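PDB 3GUY: short-chain dehydrogenase/reductase SDR from Vibrio parahaemolyticus, which probably catalyses NAD(P)(H)-dependent oxidation or reduction of an unidentified substrate, as a Rossmann-fold member of the short-chain dehydrogenase/reductase family. Local coordinates for residues S105-V110 with W148-L153; V125-S130 with G152-V157; R54-H59 with H78-G83; S11-E16 with V171-M176; A27-G32 with E63-Q68. The protein carries 2 engineered substitutions. One frame throughout, in Å; residues are numbered along the deposited sequence.

Interaction 1 of 5, residues S105-V110 with W148-L153; sequences SSAINV and WAVKGL
Ile108 and Leu153 meet at about a right angle, beside an Ala107-Val150 contact, where two helices of the Rossmann fold run side by side on one face of the sheet. Segments 105-110 and 148-153 are nearly parallel, 18° apart, and their axes approach to 10.1 Å. Ala107 and Val150 hold the closest CA atoms of the two segments, 6.8 Å apart. The methyl of Ala107 faces the forked end of Val150, nearer to CG2 (3.6 Å from Ala107 CB) than to CG1. One turn on, Leu153 carries CG anti to its backbone N (chi1 -179°), which reaches the isobutyl group across the gap so that both methyls, CD1 and CD2, lie 4.0 Å from Ile108 CG1. Beyond this pair of segments Ile108 packs on Ile96, and Ala149 on Ala149, of the second subunit. The two helices thus also take part in the subunit interface, consistent with the four-helix bundle by which many classical members of the family dimerise. No hydrogen bond crosses between the segments; Leu153 CD2 also comes within 4.2 Å of the carbonyl oxygen of Ala107.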
# COMPACT_ATOMS: atom_id res chain seq x y z
N SER D 105 14.36 -16.90 -0.76
CA SER D 105 15.01 -17.84 0.14
C SER D 105 16.27 -17.18 0.73
O SER D 105 16.52 -17.26 1.94
CB SER D 105 15.38 -19.13 -0.59
OG SER D 105 14.19 -19.80 -0.98
N SER D 106 17.02 -16.51 -0.13
CA SER D 106 18.29 -15.91 0.26
C SER D 106 18.04 -14.87 1.32
O SER D 106 18.72 -14.85 2.34
CB SER D 106 19.02 -15.32 -0.94
OG SER D 106 18.46 -14.08 -1.39
N ALA D 107 17.00 -14.04 1.10
CA ALA D 107 16.59 -13.03 2.04
C ALA D 107 16.13 -13.61 3.37
O ALA D 107 16.52 -13.10 4.40
CB ALA D 107 15.50 -12.10 1.45
N ILE D 108 15.33 -14.67 3.36
CA ILE D 108 14.81 -15.29 4.59
C ILE D 108 15.98 -15.91 5.41
O ILE D 108 16.08 -15.73 6.61
CB ILE D 108 13.77 -16.41 4.29
CG1 ILE D 108 12.43 -15.82 3.86
CG2 ILE D 108 13.56 -17.27 5.53
CD1 ILE D 108 11.48 -16.89 3.22
N ASN D 109 16.86 -16.62 4.72
CA ASN D 109 18.01 -17.30 5.38
C ASN D 109 18.97 -16.29 5.99
O ASN D 109 19.33 -16.43 7.14
CB ASN D 109 18.77 -18.15 4.39
CG ASN D 109 18.04 -19.40 4.04
OD1 ASN D 109 17.28 -19.93 4.82
ND2 ASN D 109 18.28 -19.89 2.84
N VAL D 110 19.33 -15.25 5.24
CA VAL D 110 20.17 -14.18 5.82
C VAL D 110 19.53 -13.44 6.96
O VAL D 110 20.13 -13.34 8.03
CB VAL D 110 20.65 -13.19 4.81
CG1 VAL D 110 21.29 -11.97 5.54
CG2 VAL D 110 21.64 -13.83 3.90
N TRP D 148 7.88 -8.27 -3.32
CA TRP D 148 6.83 -8.04 -2.34
C TRP D 148 6.97 -8.98 -1.13
O TRP D 148 6.67 -8.59 0.03
CB TRP D 148 5.44 -8.29 -2.96
CG TRP D 148 4.91 -7.18 -3.85
CD1 TRP D 148 5.56 -6.57 -4.92
CD2 TRP D 148 3.60 -6.62 -3.81
NE1 TRP D 148 4.73 -5.67 -5.51
CE2 TRP D 148 3.53 -5.66 -4.85
CE3 TRP D 148 2.49 -6.81 -2.98
CZ2 TRP D 148 2.38 -4.89 -5.08
CZ3 TRP D 148 1.34 -6.05 -3.22
CH2 TRP D 148 1.30 -5.09 -4.26
N ALA D 149 7.34 -10.24 -1.40
CA ALA D 149 7.57 -11.22 -0.34
C ALA D 149 8.65 -10.73 0.67
O ALA D 149 8.43 -10.69 1.88
CB ALA D 149 7.95 -12.59 -0.93
N VAL D 150 9.77 -10.30 0.15
CA VAL D 150 10.80 -9.71 1.00
C VAL D 150 10.30 -8.52 1.84
O VAL D 150 10.60 -8.45 2.99
CB VAL D 150 12.13 -9.41 0.26
CG1 VAL D 150 13.18 -8.77 1.26
CG2 VAL D 150 12.70 -10.67 -0.40
N LYS D 151 9.53 -7.60 1.26
CA LYS D 151 8.98 -6.49 2.02
C LYS D 151 8.01 -6.90 3.14
O LYS D 151 8.03 -6.32 4.19
CB LYS D 151 8.28 -5.52 1.10
CG LYS D 151 7.88 -4.27 1.78
CD LYS D 151 7.26 -3.32 0.78
CE LYS D 151 6.22 -2.48 1.39
NZ LYS D 151 6.79 -1.24 1.62
N GLY D 152 7.19 -7.91 2.90
CA GLY D 152 6.31 -8.40 3.92
C GLY D 152 7.11 -9.04 5.05
O GLY D 152 6.77 -8.86 6.21
N LEU D 153 8.15 -9.77 4.68
CA LEU D 153 9.10 -10.34 5.65
C LEU D 153 9.71 -9.25 6.50
O LEU D 153 9.55 -9.25 7.74
CB LEU D 153 10.18 -11.10 4.93
CG LEU D 153 11.25 -11.79 5.77
CD1 LEU D 153 10.71 -13.15 6.31
CD2 LEU D 153 12.48 -11.97 4.91

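Interaction 2 of 5, residues V125-S130 with G152-V157; sequences VVMIMS and GLIESV
Strand 125-128 and the helical segment 152-157 come nearest at Met127 and Ile154, whose CA atoms stand 8.0 Å apart, a spacing that leaves the meeting to side chains alone. Ile154 makes the contact on the helix side, and its two branches divide the work. Its CG2 methyl lies beside the backbone N and faces Met127, 4.0 Å from Met127 CG and 4.1 Å from Met127 CE. Its other branch, CG1, sits between backbone N and carbonyl carbon (chi1 73°) and reaches toward the terminal methyl of Met129, with 4.2 Å between Ile154 CG1 and Met129 CE. The Met127 chain is bent at both chi2 and chi3, so that it curls back and offers Ile154 its beginning and its end at once; the two side chains lie alongside, pointing opposite ways. This is the packing of helix 141-160 on the sheet within the beta-alpha-beta unit formed with strands 124-128 and 167-174. The first turn of the helix carries Tyr143, which matches the tyrosine of the family's Tyr-x-x-x-Lys signature and touches Ser130. On the side turned to the second subunit, Ser156 OG folds back to Gly152 O (2.8 Å), tilted 24° from the carbonyl plane, while Ser156 N meets the same oxygen from the opposite face; Ser156 OG also bonds Lys137 N of that subunit. Met127 of the strand and Met129 just after it meet the helix through apolar contacts without a hydrogen bond, so the joint depends on shape and burial, with flexible methionines fitted against a branched isoleucine.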
# COMPACT_ATOMS: atom_id res chain seq x y z
N VAL D 125 20.78 -3.69 9.61
CA VAL D 125 20.60 -4.62 8.52
C VAL D 125 19.99 -3.86 7.37
O VAL D 125 18.88 -3.37 7.47
CB VAL D 125 19.74 -5.79 8.98
CG1 VAL D 125 19.51 -6.71 7.84
CG2 VAL D 125 20.48 -6.52 10.14
N VAL D 126 20.73 -3.71 6.30
CA VAL D 126 20.28 -2.98 5.15
C VAL D 126 19.76 -3.98 4.13
O VAL D 126 20.53 -4.66 3.44
CB VAL D 126 21.38 -2.12 4.53
CG1 VAL D 126 20.84 -1.39 3.27
CG2 VAL D 126 21.98 -1.13 5.58
N MET D 127 18.44 -4.02 3.99
CA MET D 127 17.83 -4.93 3.01
C MET D 127 17.54 -4.24 1.67
O MET D 127 16.65 -3.41 1.56
CB MET D 127 16.58 -5.53 3.63
CG MET D 127 16.84 -6.37 4.92
SD MET D 127 17.73 -7.97 4.68
CE MET D 127 16.55 -8.58 3.40
N ILE D 128 18.27 -4.61 0.62
CA ILE D 128 18.06 -3.97 -0.67
C ILE D 128 17.04 -4.76 -1.48
O ILE D 128 17.20 -5.97 -1.72
CB ILE D 128 19.35 -3.78 -1.44
CG1 ILE D 128 20.33 -2.93 -0.59
CG2 ILE D 128 19.06 -3.14 -2.79
CD1 ILE D 128 21.64 -2.78 -1.22
N MET D 129 15.97 -4.07 -1.87
CA MET D 129 14.88 -4.72 -2.58
C MET D 129 14.84 -4.12 -3.98
O MET D 129 15.81 -4.19 -4.71
CB MET D 129 13.53 -4.59 -1.78
CG MET D 129 13.45 -5.53 -0.58
SD MET D 129 12.21 -5.21 0.65
CE MET D 129 13.07 -3.77 1.37
N SER D 130 13.74 -3.51 -4.35
CA SER D 130 13.58 -2.96 -5.69
C SER D 130 12.29 -2.17 -5.61
O SER D 130 11.46 -2.39 -4.69
CB SER D 130 13.44 -4.08 -6.73
OG SER D 130 12.67 -3.64 -7.84
N GLY D 152 7.19 -7.91 2.90
CA GLY D 152 6.31 -8.40 3.92
C GLY D 152 7.11 -9.04 5.05
O GLY D 152 6.77 -8.86 6.21
N LEU D 153 8.15 -9.77 4.68
CA LEU D 153 9.10 -10.34 5.65
C LEU D 153 9.71 -9.25 6.50
O LEU D 153 9.55 -9.25 7.74
CB LEU D 153 10.18 -11.10 4.93
CG LEU D 153 11.25 -11.79 5.77
CD1 LEU D 153 10.71 -13.15 6.31
CD2 LEU D 153 12.48 -11.97 4.91
N ILE D 154 10.36 -8.28 5.87
CA ILE D 154 11.07 -7.25 6.69
C ILE D 154 10.11 -6.38 7.53
O ILE D 154 10.44 -6.01 8.63
CB ILE D 154 12.09 -6.43 5.88
CG1 ILE D 154 11.45 -5.42 4.93
CG2 ILE D 154 12.96 -7.35 5.04
CD1 ILE D 154 11.46 -3.98 5.43
N GLU D 155 8.88 -6.13 7.06
CA GLU D 155 7.98 -5.28 7.80
C GLU D 155 7.40 -6.00 9.03
O GLU D 155 7.15 -5.39 10.08
CB GLU D 155 6.90 -4.70 6.90
CG GLU D 155 7.42 -3.77 5.80
CD GLU D 155 7.77 -2.34 6.26
OE1 GLU D 155 7.97 -2.09 7.47
OE2 GLU D 155 7.89 -1.44 5.36
N SER D 156 7.31 -7.29 8.90
CA SER D 156 6.96 -8.14 10.00
C SER D 156 8.08 -8.27 11.03
O SER D 156 7.79 -8.18 12.25
CB SER D 156 6.57 -9.52 9.45
OG SER D 156 5.44 -9.40 8.58
N VAL D 157 9.28 -8.54 10.55
CA VAL D 157 10.47 -8.73 11.43
C VAL D 157 10.72 -7.36 12.14
O VAL D 157 10.97 -7.32 13.38
CB VAL D 157 11.69 -9.33 10.69
CG1 VAL D 157 12.93 -9.46 11.60
CG2 VAL D 157 11.37 -10.70 10.04

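Interaction 3 of 5, residues R54-H59 with H78-G83; sequences RDLASH and HSAGSG. Engineered in segment 54-59: Arg54 (natural residue Cys).
A single methyl group makes every touch between these two loops: Leu56 CD1 reaches the edge of the His78 ring and the side chain of Ala80 together. It lies in the plane of the imidazole, 4.0 Å from His78 CE1, and 3.7 Å from Ala80 CB. With chi1 at -60° and chi2 extended, Leu56 sends that methyl toward segment 78-83. The loop is fixed from within: Asp55 to Ser58 form a type I turn, closed by Ser58 N to Asp55 O (3.1 Å). An Asx turn overlaps it, in which Ala57 N donates to Asp55 OD1 (3.0 Å), meeting that oxygen from above the carboxylate plane. Ser58 then caps helix 59-67 through Glu61 N. His78, Ser79, Ala80 and Gly81 occupy the place of the family's Asn-Asn-Ala-Gly motif, at the end of strand 75-78, in a region where relatives hold the dinucleotide cofactor. Arg54, an engineered residue, takes no part in the touch and bonds to Glu61 O and Gln64 OE1. Leu56 meets carbon atoms alone here, so the touch is apolar and without a hydrogen bond, while His78 ND1 has a weak bond to Thr7 OG1.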
# COMPACT_ATOMS: atom_id res chain seq x y z
N ARG D 54 29.23 -18.19 -1.33
CA ARG D 54 28.15 -18.90 -0.68
C ARG D 54 26.90 -18.89 -1.56
O ARG D 54 26.67 -17.94 -2.31
CB ARG D 54 27.77 -18.25 0.65
CG ARG D 54 28.89 -18.00 1.67
CD ARG D 54 29.00 -19.06 2.70
NE ARG D 54 29.58 -20.27 2.15
CZ ARG D 54 29.56 -21.47 2.75
NH1 ARG D 54 30.15 -22.49 2.16
NH2 ARG D 54 28.96 -21.65 3.92
N ASP D 55 26.14 -19.98 -1.49
CA ASP D 55 24.77 -20.04 -2.01
C ASP D 55 23.83 -19.73 -0.85
O ASP D 55 23.58 -20.57 -0.00
CB ASP D 55 24.46 -21.45 -2.57
CG ASP D 55 23.04 -21.56 -3.16
OD1 ASP D 55 22.26 -20.55 -3.15
OD2 ASP D 55 22.68 -22.68 -3.61
N LEU D 56 23.32 -18.50 -0.82
CA LEU D 56 22.46 -18.05 0.27
C LEU D 56 21.10 -18.78 0.32
O LEU D 56 20.38 -18.70 1.31
CB LEU D 56 22.25 -16.54 0.17
CG LEU D 56 23.56 -15.72 0.24
CD1 LEU D 56 23.29 -14.25 0.00
CD2 LEU D 56 24.29 -15.93 1.56
N ALA D 57 20.76 -19.49 -0.75
CA ALA D 57 19.52 -20.30 -0.78
C ALA D 57 19.64 -21.54 0.10
O ALA D 57 18.68 -22.22 0.33
CB ALA D 57 19.14 -20.69 -2.24
N SER D 58 20.84 -21.79 0.61
CA SER D 58 21.13 -22.89 1.51
C SER D 58 21.21 -22.38 2.92
O SER D 58 22.08 -21.59 3.25
CB SER D 58 22.50 -23.47 1.08
OG SER D 58 22.92 -24.45 1.99
N HIS D 59 20.33 -22.86 3.79
CA HIS D 59 20.38 -22.38 5.15
C HIS D 59 21.66 -22.85 5.86
O HIS D 59 22.19 -22.12 6.72
CB HIS D 59 19.11 -22.69 5.95
CG HIS D 59 18.94 -24.13 6.31
ND1 HIS D 59 19.45 -24.67 7.46
CD2 HIS D 59 18.28 -25.13 5.68
CE1 HIS D 59 19.12 -25.95 7.53
NE2 HIS D 59 18.41 -26.25 6.46
N HIS D 78 22.32 -6.58 2.67
CA HIS D 78 21.90 -7.68 1.81
C HIS D 78 21.50 -7.13 0.46
O HIS D 78 20.48 -6.46 0.35
CB HIS D 78 20.76 -8.47 2.48
CG HIS D 78 20.27 -9.65 1.68
ND1 HIS D 78 21.07 -10.73 1.39
CD2 HIS D 78 19.09 -9.88 1.05
CE1 HIS D 78 20.39 -11.60 0.65
NE2 HIS D 78 19.19 -11.10 0.42
N SER D 79 22.31 -7.40 -0.55
CA SER D 79 22.06 -6.98 -1.93
C SER D 79 22.00 -8.12 -2.96
O SER D 79 21.91 -7.85 -4.18
CB SER D 79 23.08 -5.91 -2.38
OG SER D 79 24.31 -6.46 -2.88
N ALA D 80 22.01 -9.37 -2.50
CA ALA D 80 21.82 -10.54 -3.36
C ALA D 80 20.41 -10.64 -4.00
O ALA D 80 19.39 -10.41 -3.36
CB ALA D 80 22.09 -11.82 -2.53
N GLY D 81 20.35 -11.06 -5.25
CA GLY D 81 19.08 -11.18 -5.94
C GLY D 81 19.31 -11.34 -7.40
O GLY D 81 20.47 -11.29 -7.86
N SER D 82 18.22 -11.52 -8.12
CA SER D 82 18.31 -11.70 -9.56
C SER D 82 16.96 -11.39 -10.17
O SER D 82 15.98 -11.28 -9.45
CB SER D 82 18.77 -13.11 -9.91
OG SER D 82 17.79 -14.11 -9.61
N GLY D 83 16.95 -11.17 -11.47
CA GLY D 83 15.77 -10.82 -12.21
C GLY D 83 15.37 -11.94 -13.12
O GLY D 83 16.19 -12.79 -13.52

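Interaction 4 of 5, residues S11-E16 with V171-M176; sequences SGLGAE and VYPGGM
Leu13 packs one methyl, CD2, into the angle between Pro173 and Met176, and this spot carries the whole contact. The distances are 4.3 Å from Leu13 CD2 to Pro173 CG and 4.2 Å from Leu13 CD2 to Met176 CE. Pro173 CG and Met176 CE are themselves 4.3 Å apart, so the three carbons form a nearly equilateral triangle. Leu13 reaches it with CG anti to the backbone N (chi1 -177°), the side chain directed from the helix toward the strand end. The same leucine also touches Ile128, Ala200 and Ile203, and Pro173 rests on Ile128 as well. The segments belong to two hallmarks of the classical short-chain dehydrogenase fold: Ser11-Gly12-Leu13-Gly14 ends the glycine-rich Thr-Gly-x-x-x-Gly-x-Gly turn, and Pro173-Gly174 is the Pro-Gly pair at the end of strand 167-174. Such a turn ordinarily lies against the cofactor pyrophosphate in relatives. The packing thins on the outer side. Ser11 and Gly12 are exposed, and Gly12 turns the chain with a positive phi of 65°. Met176 is only partly covered; its chain leaves a loop, after Gly175 with its own positive phi, runs out extended at chi2 and turns at chi3, bringing CE beside Leu13 CD2. Just 100 Å² is buried between the segments, and Met176 goes on to touch Met194 in another loop.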
# COMPACT_ATOMS: atom_id res chain seq x y z
N SER D 11 29.36 -8.30 -7.87
CA SER D 11 29.11 -7.27 -8.87
C SER D 11 28.04 -6.27 -8.38
O SER D 11 27.55 -6.36 -7.27
CB SER D 11 28.68 -7.89 -10.22
OG SER D 11 27.38 -8.47 -10.15
N GLY D 12 27.75 -5.29 -9.23
CA GLY D 12 26.61 -4.40 -9.06
C GLY D 12 26.75 -3.56 -7.80
O GLY D 12 27.85 -3.26 -7.35
N LEU D 13 25.60 -3.24 -7.23
CA LEU D 13 25.48 -2.34 -6.11
C LEU D 13 26.29 -2.81 -4.90
O LEU D 13 26.92 -1.99 -4.19
CB LEU D 13 23.98 -2.24 -5.77
CG LEU D 13 23.52 -1.31 -4.65
CD1 LEU D 13 24.03 0.14 -4.87
CD2 LEU D 13 21.96 -1.38 -4.58
N GLY D 14 26.24 -4.12 -4.64
CA GLY D 14 27.00 -4.72 -3.54
C GLY D 14 28.49 -4.47 -3.63
O GLY D 14 29.12 -4.16 -2.63
N ALA D 15 29.06 -4.59 -4.84
CA ALA D 15 30.53 -4.40 -5.06
C ALA D 15 30.89 -2.91 -4.95
O ALA D 15 31.92 -2.56 -4.33
CB ALA D 15 30.99 -4.95 -6.44
N GLU D 16 30.03 -2.06 -5.52
CA GLU D 16 30.24 -0.58 -5.45
C GLU D 16 30.08 -0.07 -4.04
O GLU D 16 30.83 0.81 -3.63
CB GLU D 16 29.30 0.15 -6.39
CG GLU D 16 29.56 -0.19 -7.83
CD GLU D 16 31.04 -0.05 -8.21
OE1 GLU D 16 31.67 1.00 -7.91
OE2 GLU D 16 31.58 -1.02 -8.79
N VAL D 171 15.75 -0.42 1.38
CA VAL D 171 16.22 0.34 0.25
C VAL D 171 15.55 -0.22 -1.00
O VAL D 171 15.53 -1.45 -1.17
CB VAL D 171 17.76 0.19 0.08
CG1 VAL D 171 18.23 1.06 -1.05
CG2 VAL D 171 18.50 0.47 1.45
N TYR D 172 15.02 0.68 -1.84
CA TYR D 172 14.26 0.32 -3.04
C TYR D 172 14.82 1.03 -4.25
O TYR D 172 14.43 2.17 -4.54
CB TYR D 172 12.78 0.68 -2.91
CG TYR D 172 12.09 0.12 -1.68
CD1 TYR D 172 11.51 -1.15 -1.68
CD2 TYR D 172 12.07 0.83 -0.50
CE1 TYR D 172 10.89 -1.66 -0.56
CE2 TYR D 172 11.44 0.31 0.67
CZ TYR D 172 10.84 -0.92 0.61
OH TYR D 172 10.26 -1.42 1.76
N PRO D 173 15.78 0.39 -4.94
CA PRO D 173 16.27 0.98 -6.16
C PRO D 173 15.39 0.69 -7.35
O PRO D 173 14.79 -0.40 -7.44
CB PRO D 173 17.63 0.31 -6.37
CG PRO D 173 17.76 -0.71 -5.34
CD PRO D 173 16.64 -0.67 -4.41
N GLY D 174 15.37 1.62 -8.29
CA GLY D 174 14.66 1.41 -9.56
C GLY D 174 15.50 1.99 -10.67
O GLY D 174 16.17 2.99 -10.48
N GLY D 175 15.40 1.39 -11.85
CA GLY D 175 16.10 1.90 -13.03
C GLY D 175 17.57 1.51 -13.10
O GLY D 175 18.37 2.19 -13.76
N MET D 176 17.96 0.44 -12.43
CA MET D 176 19.32 -0.07 -12.56
C MET D 176 19.28 -1.22 -13.55
O MET D 176 18.24 -1.89 -13.70
CB MET D 176 19.87 -0.61 -11.22
CG MET D 176 19.87 0.33 -10.04
SD MET D 176 20.86 -0.21 -8.62
CE MET D 176 20.43 -1.92 -8.50

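Interaction 5 of 5, residues A27-G32 with E63-Q68; sequences ATYLTG and EQLFEQ
Tyr29 and Leu65 both hold CG anti to the backbone N, with chi1 of -165° and 166°, and this extends each side chain across the space between strand 28-32 and helix 59-67. The leucine completes its approach with chi2 of 68°, which sets CD1 at the rim of the phenol ring. CD1 lies near the ring plane, 3.7 Å from Tyr29 CE2, an edge contact between side chains that reach past one another from opposing sides. Two residues on, Thr31 meets the same leucine at an oblique angle: Leu65 CD1 is 4.0 Å from Thr31 CB, and Leu65 CD2 is 4.1 Å from Thr31 CG2. The Thr31 hydroxyl, although close to CD1, has its hydrogen-bond partner in Arg52 O of strand 51-53. This is helix-on-sheet packing near the margin of the Rossmann fold, where strand 28-32 lies next to the outermost strand 51-53 and alternate residues, 29 and 31, face the helix. A water bridges the two segments beyond the apolar patch: it lies 2.8 Å from Tyr29 OH and donates to Leu65 O at 3.0 Å. The one leucine therefore serves twice, with its methyls packed on Tyr29 and Thr31 and its carbonyl held through water. The phenol ring presents hydrocarbon to the side chain while its hydroxyl meets the bridging water.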
# COMPACT_ATOMS: atom_id res chain seq x y z
N ALA D 27 36.51 -2.02 7.58
CA ALA D 27 36.63 -3.45 7.27
C ALA D 27 35.33 -4.01 6.67
O ALA D 27 34.26 -3.87 7.26
CB ALA D 27 37.00 -4.24 8.50
N THR D 28 35.47 -4.68 5.52
CA THR D 28 34.39 -5.40 4.83
C THR D 28 34.66 -6.93 4.71
O THR D 28 35.82 -7.37 4.58
CB THR D 28 34.20 -4.85 3.44
OG1 THR D 28 35.41 -5.05 2.66
CG2 THR D 28 33.87 -3.38 3.51
N TYR D 29 33.59 -7.72 4.80
CA TYR D 29 33.57 -9.15 4.46
C TYR D 29 32.55 -9.39 3.35
O TYR D 29 31.37 -9.09 3.51
CB TYR D 29 33.21 -9.97 5.68
CG TYR D 29 33.51 -11.45 5.52
CD1 TYR D 29 34.78 -11.97 5.87
CD2 TYR D 29 32.57 -12.32 5.00
CE1 TYR D 29 35.07 -13.31 5.72
CE2 TYR D 29 32.85 -13.67 4.85
CZ TYR D 29 34.10 -14.17 5.22
OH TYR D 29 34.34 -15.52 5.05
N LEU D 30 33.01 -9.86 2.20
CA LEU D 30 32.20 -9.95 1.01
C LEU D 30 31.76 -11.38 0.67
O LEU D 30 32.55 -12.34 0.73
CB LEU D 30 32.93 -9.35 -0.19
CG LEU D 30 33.48 -7.92 -0.05
CD1 LEU D 30 33.66 -7.36 -1.43
CD2 LEU D 30 32.65 -6.98 0.79
N THR D 31 30.48 -11.53 0.31
CA THR D 31 29.99 -12.83 -0.12
C THR D 31 29.27 -12.68 -1.47
O THR D 31 28.75 -11.61 -1.83
CB THR D 31 29.14 -13.55 0.97
OG1 THR D 31 29.03 -14.94 0.63
CG2 THR D 31 27.73 -12.96 1.09
N GLY D 32 29.30 -13.76 -2.23
CA GLY D 32 28.68 -13.83 -3.56
C GLY D 32 28.74 -15.29 -3.98
O GLY D 32 29.19 -16.14 -3.19
N GLU D 63 24.36 -20.28 7.66
CA GLU D 63 24.73 -20.50 9.05
C GLU D 63 26.26 -20.57 9.17
O GLU D 63 26.83 -19.99 10.07
CB GLU D 63 23.99 -21.75 9.57
CG GLU D 63 24.47 -22.40 10.86
CD GLU D 63 24.32 -23.93 10.74
OE1 GLU D 63 23.17 -24.42 10.81
OE2 GLU D 63 25.35 -24.62 10.50
N GLN D 64 26.93 -21.23 8.22
CA GLN D 64 28.42 -21.27 8.23
C GLN D 64 29.06 -19.93 7.91
O GLN D 64 30.16 -19.65 8.38
CB GLN D 64 28.94 -22.27 7.22
CG GLN D 64 28.68 -23.72 7.60
CD GLN D 64 28.56 -24.60 6.37
OE1 GLN D 64 29.23 -24.37 5.35
NE2 GLN D 64 27.67 -25.60 6.45
N LEU D 65 28.40 -19.13 7.07
CA LEU D 65 28.92 -17.82 6.70
C LEU D 65 29.12 -17.01 7.97
O LEU D 65 30.19 -16.50 8.21
CB LEU D 65 28.00 -17.09 5.67
CG LEU D 65 28.18 -15.57 5.38
CD1 LEU D 65 29.49 -15.22 4.64
CD2 LEU D 65 26.97 -15.04 4.58
N PHE D 66 28.11 -16.94 8.82
CA PHE D 66 28.21 -16.09 9.99
C PHE D 66 29.01 -16.71 11.12
O PHE D 66 29.60 -15.97 11.91
CB PHE D 66 26.84 -15.63 10.45
CG PHE D 66 26.23 -14.66 9.49
CD1 PHE D 66 26.66 -13.35 9.47
CD2 PHE D 66 25.31 -15.08 8.56
CE1 PHE D 66 26.14 -12.46 8.54
CE2 PHE D 66 24.78 -14.19 7.64
CZ PHE D 66 25.21 -12.89 7.64
N GLU D 67 29.04 -18.04 11.19
CA GLU D 67 29.79 -18.73 12.24
C GLU D 67 31.28 -18.40 12.12
O GLU D 67 31.96 -18.19 13.12
CB GLU D 67 29.59 -20.25 12.11
CG GLU D 67 30.18 -21.05 13.27
CD GLU D 67 29.46 -20.80 14.60
OE1 GLU D 67 28.21 -20.67 14.59
OE2 GLU D 67 30.14 -20.74 15.65
N GLN D 68 31.78 -18.32 10.90
CA GLN D 68 33.21 -18.18 10.67
C GLN D 68 33.70 -16.73 10.75
O GLN D 68 34.87 -16.49 10.57
CB GLN D 68 33.58 -18.80 9.31
CG GLN D 68 33.36 -20.32 9.26
CD GLN D 68 34.25 -21.06 10.26
OE1 GLN D 68 33.76 -21.84 11.10
NE2 GLN D 68 35.54 -20.79 10.20
O HOH W 1 32.54 -17.20 6.41

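In the fold
Interactions 1 and 2 share Gly152 and Leu153, and their centres are about 7 Å apart; Val150 CG1 meets Met129 CG at 3.7 Å. Strand pairing carries interaction 2 in both directions: Ile128 N to His78 O (2.9 Å) reaches interaction 3, and Met129 N to Val171 O (2.7 Å) reaches interaction 4. Interaction 3 continues into interaction 5 through Arg54 N and Gly32 O (2.8 Å) and into interaction 1 through Asn109 ND2 and Leu56 O (2.9 Å). Interactions 4 and 5 are the remotest pair, centres about 20 Å apart. Interactions 3 and 4 lie at strand ends where relatives bind the cofactor; interactions 1 and 2 both touch the second subunit.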